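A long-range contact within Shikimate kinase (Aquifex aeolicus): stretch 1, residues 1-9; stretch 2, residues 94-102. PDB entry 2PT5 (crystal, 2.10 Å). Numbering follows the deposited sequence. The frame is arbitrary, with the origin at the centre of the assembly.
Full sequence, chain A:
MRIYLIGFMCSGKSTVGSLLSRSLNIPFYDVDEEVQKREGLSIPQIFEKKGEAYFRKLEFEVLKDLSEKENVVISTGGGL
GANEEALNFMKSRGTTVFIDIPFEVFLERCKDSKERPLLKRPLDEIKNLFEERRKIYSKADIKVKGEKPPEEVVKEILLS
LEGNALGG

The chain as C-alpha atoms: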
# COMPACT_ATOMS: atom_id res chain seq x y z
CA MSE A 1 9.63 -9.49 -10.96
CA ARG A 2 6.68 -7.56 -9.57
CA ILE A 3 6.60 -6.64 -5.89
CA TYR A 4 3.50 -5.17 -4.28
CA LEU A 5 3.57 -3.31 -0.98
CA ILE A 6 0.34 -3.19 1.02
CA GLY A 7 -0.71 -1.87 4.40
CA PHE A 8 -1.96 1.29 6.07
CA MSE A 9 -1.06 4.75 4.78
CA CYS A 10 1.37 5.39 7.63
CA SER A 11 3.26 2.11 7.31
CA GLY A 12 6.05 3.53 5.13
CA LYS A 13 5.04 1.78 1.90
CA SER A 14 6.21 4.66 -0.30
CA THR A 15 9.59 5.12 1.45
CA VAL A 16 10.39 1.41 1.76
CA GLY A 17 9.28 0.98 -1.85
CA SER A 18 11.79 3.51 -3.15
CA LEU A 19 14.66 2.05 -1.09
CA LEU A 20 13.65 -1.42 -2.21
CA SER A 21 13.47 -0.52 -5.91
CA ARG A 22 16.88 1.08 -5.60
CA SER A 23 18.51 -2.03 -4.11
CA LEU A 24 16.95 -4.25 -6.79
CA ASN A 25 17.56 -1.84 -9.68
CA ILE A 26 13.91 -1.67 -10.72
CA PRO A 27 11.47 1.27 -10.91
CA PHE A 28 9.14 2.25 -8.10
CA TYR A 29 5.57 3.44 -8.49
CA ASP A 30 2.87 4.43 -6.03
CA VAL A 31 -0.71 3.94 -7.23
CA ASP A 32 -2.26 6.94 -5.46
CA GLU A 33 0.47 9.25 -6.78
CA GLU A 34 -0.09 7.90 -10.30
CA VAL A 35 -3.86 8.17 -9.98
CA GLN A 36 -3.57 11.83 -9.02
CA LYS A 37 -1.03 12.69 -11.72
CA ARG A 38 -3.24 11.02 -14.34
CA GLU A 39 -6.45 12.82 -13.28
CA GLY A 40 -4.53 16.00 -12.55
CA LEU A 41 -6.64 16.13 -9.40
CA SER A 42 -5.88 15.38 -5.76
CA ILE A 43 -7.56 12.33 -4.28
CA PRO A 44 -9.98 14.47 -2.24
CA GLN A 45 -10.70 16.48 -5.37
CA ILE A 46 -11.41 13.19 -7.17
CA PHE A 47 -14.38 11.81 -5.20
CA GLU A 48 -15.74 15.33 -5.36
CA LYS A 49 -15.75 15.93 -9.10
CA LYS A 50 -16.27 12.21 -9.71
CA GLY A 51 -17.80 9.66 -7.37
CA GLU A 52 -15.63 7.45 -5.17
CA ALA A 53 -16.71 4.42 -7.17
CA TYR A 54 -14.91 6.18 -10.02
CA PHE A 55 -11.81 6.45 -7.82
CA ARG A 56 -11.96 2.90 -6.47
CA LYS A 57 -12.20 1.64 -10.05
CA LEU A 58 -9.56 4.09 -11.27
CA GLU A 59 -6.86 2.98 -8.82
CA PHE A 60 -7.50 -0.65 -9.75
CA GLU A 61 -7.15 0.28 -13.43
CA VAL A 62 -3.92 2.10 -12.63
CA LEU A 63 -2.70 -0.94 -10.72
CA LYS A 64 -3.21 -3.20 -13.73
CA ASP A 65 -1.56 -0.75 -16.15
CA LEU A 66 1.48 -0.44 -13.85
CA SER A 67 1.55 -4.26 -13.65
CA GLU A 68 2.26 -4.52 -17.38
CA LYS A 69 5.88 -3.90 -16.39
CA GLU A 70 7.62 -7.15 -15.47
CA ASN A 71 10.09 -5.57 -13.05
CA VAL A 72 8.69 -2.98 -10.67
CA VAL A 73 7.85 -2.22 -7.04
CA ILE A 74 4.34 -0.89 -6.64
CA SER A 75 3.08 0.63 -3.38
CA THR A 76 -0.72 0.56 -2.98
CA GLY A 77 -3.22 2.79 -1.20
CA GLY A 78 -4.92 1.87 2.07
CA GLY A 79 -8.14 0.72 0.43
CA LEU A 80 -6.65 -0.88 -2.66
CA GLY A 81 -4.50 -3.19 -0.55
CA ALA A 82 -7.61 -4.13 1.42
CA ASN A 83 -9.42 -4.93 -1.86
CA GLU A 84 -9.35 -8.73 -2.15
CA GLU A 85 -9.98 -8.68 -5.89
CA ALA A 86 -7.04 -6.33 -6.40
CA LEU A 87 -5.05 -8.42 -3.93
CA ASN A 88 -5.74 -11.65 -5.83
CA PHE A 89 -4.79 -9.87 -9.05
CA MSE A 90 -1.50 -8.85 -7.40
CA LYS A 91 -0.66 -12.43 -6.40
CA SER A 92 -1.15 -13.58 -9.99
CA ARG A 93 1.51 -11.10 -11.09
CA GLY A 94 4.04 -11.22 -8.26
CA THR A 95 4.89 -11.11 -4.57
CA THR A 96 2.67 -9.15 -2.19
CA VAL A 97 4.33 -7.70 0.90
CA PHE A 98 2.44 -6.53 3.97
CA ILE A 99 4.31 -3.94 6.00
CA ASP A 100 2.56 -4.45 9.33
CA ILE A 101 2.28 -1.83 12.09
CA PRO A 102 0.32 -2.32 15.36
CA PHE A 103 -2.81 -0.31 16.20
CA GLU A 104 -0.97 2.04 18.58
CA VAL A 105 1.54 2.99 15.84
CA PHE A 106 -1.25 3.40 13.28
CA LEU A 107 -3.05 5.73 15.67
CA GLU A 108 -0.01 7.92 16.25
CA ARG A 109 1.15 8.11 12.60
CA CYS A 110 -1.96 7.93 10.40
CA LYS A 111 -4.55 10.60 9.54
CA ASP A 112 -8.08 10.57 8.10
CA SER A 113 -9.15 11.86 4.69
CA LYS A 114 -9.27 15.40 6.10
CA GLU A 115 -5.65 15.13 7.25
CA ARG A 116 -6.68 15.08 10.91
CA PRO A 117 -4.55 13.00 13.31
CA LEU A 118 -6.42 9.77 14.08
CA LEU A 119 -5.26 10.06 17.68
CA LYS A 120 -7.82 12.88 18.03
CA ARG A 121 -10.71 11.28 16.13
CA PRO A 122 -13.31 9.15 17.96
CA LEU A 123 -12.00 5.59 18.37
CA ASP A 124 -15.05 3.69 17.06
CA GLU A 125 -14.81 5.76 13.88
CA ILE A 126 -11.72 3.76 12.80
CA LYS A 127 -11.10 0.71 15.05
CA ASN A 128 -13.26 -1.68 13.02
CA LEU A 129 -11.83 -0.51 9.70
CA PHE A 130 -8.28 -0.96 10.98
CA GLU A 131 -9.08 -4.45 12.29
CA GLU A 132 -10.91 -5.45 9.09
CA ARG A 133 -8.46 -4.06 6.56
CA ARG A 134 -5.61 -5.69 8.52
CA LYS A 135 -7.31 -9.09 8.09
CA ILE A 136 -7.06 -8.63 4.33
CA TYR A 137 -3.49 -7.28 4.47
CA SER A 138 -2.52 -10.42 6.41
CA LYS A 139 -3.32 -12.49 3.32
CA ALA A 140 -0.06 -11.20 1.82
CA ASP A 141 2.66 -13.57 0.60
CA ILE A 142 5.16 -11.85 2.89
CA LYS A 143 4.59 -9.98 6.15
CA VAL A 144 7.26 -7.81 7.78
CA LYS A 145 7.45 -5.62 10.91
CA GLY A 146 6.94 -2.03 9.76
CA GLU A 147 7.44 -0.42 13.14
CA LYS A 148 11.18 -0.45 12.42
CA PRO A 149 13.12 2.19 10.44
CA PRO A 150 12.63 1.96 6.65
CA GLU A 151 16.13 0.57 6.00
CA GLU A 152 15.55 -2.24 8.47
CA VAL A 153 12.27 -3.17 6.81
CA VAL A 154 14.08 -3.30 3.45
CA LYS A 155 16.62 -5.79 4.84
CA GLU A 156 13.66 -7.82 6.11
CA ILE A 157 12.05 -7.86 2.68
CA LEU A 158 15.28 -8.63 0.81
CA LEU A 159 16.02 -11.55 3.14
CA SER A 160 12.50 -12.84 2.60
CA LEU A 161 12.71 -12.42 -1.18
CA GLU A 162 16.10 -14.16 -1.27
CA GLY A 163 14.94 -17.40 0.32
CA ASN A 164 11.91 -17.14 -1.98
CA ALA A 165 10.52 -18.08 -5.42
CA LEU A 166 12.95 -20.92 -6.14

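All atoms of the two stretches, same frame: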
# COMPACT_ATOMS: atom_id res chain seq x y z
N MSE A 1 10.26 -9.27 -12.29
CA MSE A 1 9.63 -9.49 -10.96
C MSE A 1 8.79 -8.30 -10.54
O MSE A 1 9.20 -7.15 -10.68
CB MSE A 1 10.71 -9.74 -9.92
CG MSE A 1 11.70 -8.61 -9.85
SE MSE A 1 13.08 -9.00 -8.60
CE MSE A 1 14.34 -7.62 -9.11
N ARG A 2 7.60 -8.59 -10.03
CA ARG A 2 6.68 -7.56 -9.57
C ARG A 2 6.51 -7.70 -8.07
O ARG A 2 6.20 -8.79 -7.58
CB ARG A 2 5.32 -7.70 -10.26
CG ARG A 2 5.40 -7.74 -11.78
CD ARG A 2 4.03 -7.64 -12.41
NE ARG A 2 4.08 -7.76 -13.86
CZ ARG A 2 4.10 -8.92 -14.51
NH1 ARG A 2 4.06 -10.07 -13.85
NH2 ARG A 2 4.14 -8.92 -15.84
N ILE A 3 6.72 -6.61 -7.35
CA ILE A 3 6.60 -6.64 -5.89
C ILE A 3 5.57 -5.61 -5.43
O ILE A 3 5.71 -4.41 -5.69
CB ILE A 3 7.95 -6.32 -5.23
CG1 ILE A 3 8.98 -7.37 -5.64
CG2 ILE A 3 7.78 -6.27 -3.72
CD1 ILE A 3 10.41 -6.97 -5.29
N TYR A 4 4.54 -6.08 -4.75
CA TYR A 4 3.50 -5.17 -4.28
C TYR A 4 3.58 -4.92 -2.79
O TYR A 4 3.69 -5.86 -2.00
CB TYR A 4 2.12 -5.72 -4.63
CG TYR A 4 1.92 -5.98 -6.10
CD1 TYR A 4 2.21 -7.22 -6.66
CD2 TYR A 4 1.45 -4.97 -6.95
CE1 TYR A 4 2.04 -7.47 -8.03
CE2 TYR A 4 1.27 -5.20 -8.32
CZ TYR A 4 1.56 -6.45 -8.85
OH TYR A 4 1.38 -6.69 -10.20
N LEU A 5 3.52 -3.65 -2.39
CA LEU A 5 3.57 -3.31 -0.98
C LEU A 5 2.17 -2.90 -0.54
O LEU A 5 1.54 -2.06 -1.17
CB LEU A 5 4.54 -2.15 -0.73
CG LEU A 5 6.00 -2.36 -1.18
CD1 LEU A 5 6.82 -1.17 -0.71
CD2 LEU A 5 6.56 -3.66 -0.62
N ILE A 6 1.67 -3.51 0.53
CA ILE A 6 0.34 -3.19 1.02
C ILE A 6 0.37 -2.92 2.51
O ILE A 6 1.29 -3.34 3.21
CB ILE A 6 -0.65 -4.36 0.72
CG1 ILE A 6 -0.34 -5.56 1.61
CG2 ILE A 6 -0.52 -4.78 -0.73
CD1 ILE A 6 -1.21 -6.79 1.31
N GLY A 7 -0.64 -2.20 2.99
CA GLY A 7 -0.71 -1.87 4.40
C GLY A 7 -1.32 -0.50 4.58
O GLY A 7 -1.73 0.14 3.60
N PHE A 8 -1.38 -0.02 5.82
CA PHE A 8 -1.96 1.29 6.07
C PHE A 8 -1.07 2.42 5.55
O PHE A 8 0.14 2.27 5.38
CB PHE A 8 -2.26 1.47 7.57
CG PHE A 8 -3.23 0.46 8.12
CD1 PHE A 8 -2.78 -0.68 8.80
CD2 PHE A 8 -4.60 0.61 7.92
CE1 PHE A 8 -3.67 -1.65 9.26
CE2 PHE A 8 -5.50 -0.36 8.38
CZ PHE A 8 -5.03 -1.49 9.05
N MSE A 9 -1.71 3.56 5.30
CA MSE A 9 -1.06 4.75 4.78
C MSE A 9 0.21 5.17 5.52
O MSE A 9 1.18 5.63 4.90
CB MSE A 9 -2.06 5.91 4.80
CG MSE A 9 -1.44 7.29 4.68
SE MSE A 9 -2.19 8.49 6.02
CE MSE A 9 -0.74 8.48 7.30
N GLY A 94 2.81 -11.20 -9.02
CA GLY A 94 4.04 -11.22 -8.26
C GLY A 94 3.93 -11.50 -6.78
O GLY A 94 3.03 -12.21 -6.33
N THR A 95 4.86 -10.93 -6.01
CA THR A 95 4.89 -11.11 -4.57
C THR A 95 4.28 -9.90 -3.86
O THR A 95 4.64 -8.75 -4.14
CB THR A 95 6.35 -11.29 -4.08
OG1 THR A 95 6.93 -12.40 -4.77
CG2 THR A 95 6.39 -11.55 -2.58
N THR A 96 3.35 -10.18 -2.96
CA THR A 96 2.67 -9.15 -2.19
C THR A 96 3.34 -9.11 -0.83
O THR A 96 3.61 -10.15 -0.23
CB THR A 96 1.16 -9.43 -2.06
OG1 THR A 96 0.94 -10.78 -1.60
CG2 THR A 96 0.47 -9.26 -3.41
N VAL A 97 3.64 -7.90 -0.37
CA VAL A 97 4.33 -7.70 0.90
C VAL A 97 3.55 -6.79 1.83
O VAL A 97 3.30 -5.62 1.50
CB VAL A 97 5.73 -7.08 0.70
CG1 VAL A 97 6.47 -7.03 2.02
CG2 VAL A 97 6.53 -7.89 -0.32
N PHE A 98 3.19 -7.31 2.99
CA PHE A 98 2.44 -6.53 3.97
C PHE A 98 3.38 -5.95 5.01
O PHE A 98 4.04 -6.68 5.75
CB PHE A 98 1.37 -7.42 4.63
CG PHE A 98 0.66 -6.77 5.81
CD1 PHE A 98 0.42 -5.40 5.85
CD2 PHE A 98 0.19 -7.56 6.87
CE1 PHE A 98 -0.27 -4.82 6.92
CE2 PHE A 98 -0.51 -6.99 7.94
CZ PHE A 98 -0.73 -5.62 7.97
N ILE A 99 3.47 -4.63 5.03
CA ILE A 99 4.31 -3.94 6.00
C ILE A 99 3.35 -3.64 7.15
O ILE A 99 2.56 -2.69 7.11
CB ILE A 99 4.89 -2.66 5.41
CG1 ILE A 99 5.75 -3.01 4.20
CG2 ILE A 99 5.69 -1.92 6.46
CD1 ILE A 99 6.21 -1.80 3.38
N ASP A 100 3.44 -4.49 8.17
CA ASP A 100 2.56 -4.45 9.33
C ASP A 100 2.97 -3.56 10.50
O ASP A 100 4.08 -3.66 11.01
CB ASP A 100 2.41 -5.89 9.85
CG ASP A 100 1.30 -6.04 10.87
OD1 ASP A 100 1.40 -6.96 11.69
OD2 ASP A 100 0.33 -5.25 10.83
N ILE A 101 2.06 -2.68 10.92
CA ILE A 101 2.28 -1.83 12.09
C ILE A 101 1.10 -2.06 13.03
O ILE A 101 -0.05 -2.22 12.58
CB ILE A 101 2.32 -0.32 11.74
CG1 ILE A 101 1.10 0.06 10.91
CG2 ILE A 101 3.63 0.02 11.03
CD1 ILE A 101 0.99 1.56 10.64
N PRO A 102 1.35 -2.11 14.35
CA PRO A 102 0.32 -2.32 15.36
C PRO A 102 -0.64 -1.14 15.49
O PRO A 102 -0.31 -0.02 15.07
CB PRO A 102 1.13 -2.56 16.63
CG PRO A 102 2.35 -1.71 16.41
CD PRO A 102 2.69 -2.00 14.96
O HOH W 1 0.10 -1.67 7.82

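The strands through Ile3–Ile6 and Thr95–Phe98 run side by side and parallel, their N-to-C directions 26° apart. Parallel pairing makes alternate residues of the first strand bond on both sides of their partners: Thr95 N donates to Arg2 O (3.0 Å), Tyr4 N to Thr95 O (2.7 Å), Val97 N to Tyr4 O (2.6 Å), Ile6 N to Val97 O (2.8 Å) and Ile99 N to Ile6 O (3.1 Å). Beyond this ladder the chains part, and a water bridges them, accepting from Phe8 N (3.0 Å) and donating to Ile99 O (2.8 Å).

Side chains alternate between two faces. Ile3, Leu5, Thr95 and Val97 share one. The β-branched Ile3, Thr95 and Val97 favour extended backbone, and the apolar Ile3, Leu5 and Val97 pack together: Ile3 CG2 lies 4.0 Å from Val97 CG2, and Leu5 CD2 3.8 Å from Val97 CB. Leu5 CD1 also reaches Ile99 CD1 (4.2 Å). Tyr4, Ile6, Thr96 and Phe98 occupy the other face. There Tyr4 CB meets the Thr96 methyl CG2 at 4.1 Å, while both hydroxyls bond elsewhere in the structure; Ile6 CG1 packs 3.9 Å from Phe98 CB, a buried apolar pair with no polar side-chain group to satisfy.

Glycine suits both margins. A CB on Gly94 would clash with Arg2 O, and one on Gly7 with Ile99 O; Gly7's backbone angles themselves call for glycine. The Phe98 ring edge also faces Gly7, CE1 lying 3.9 Å from Gly7 CA.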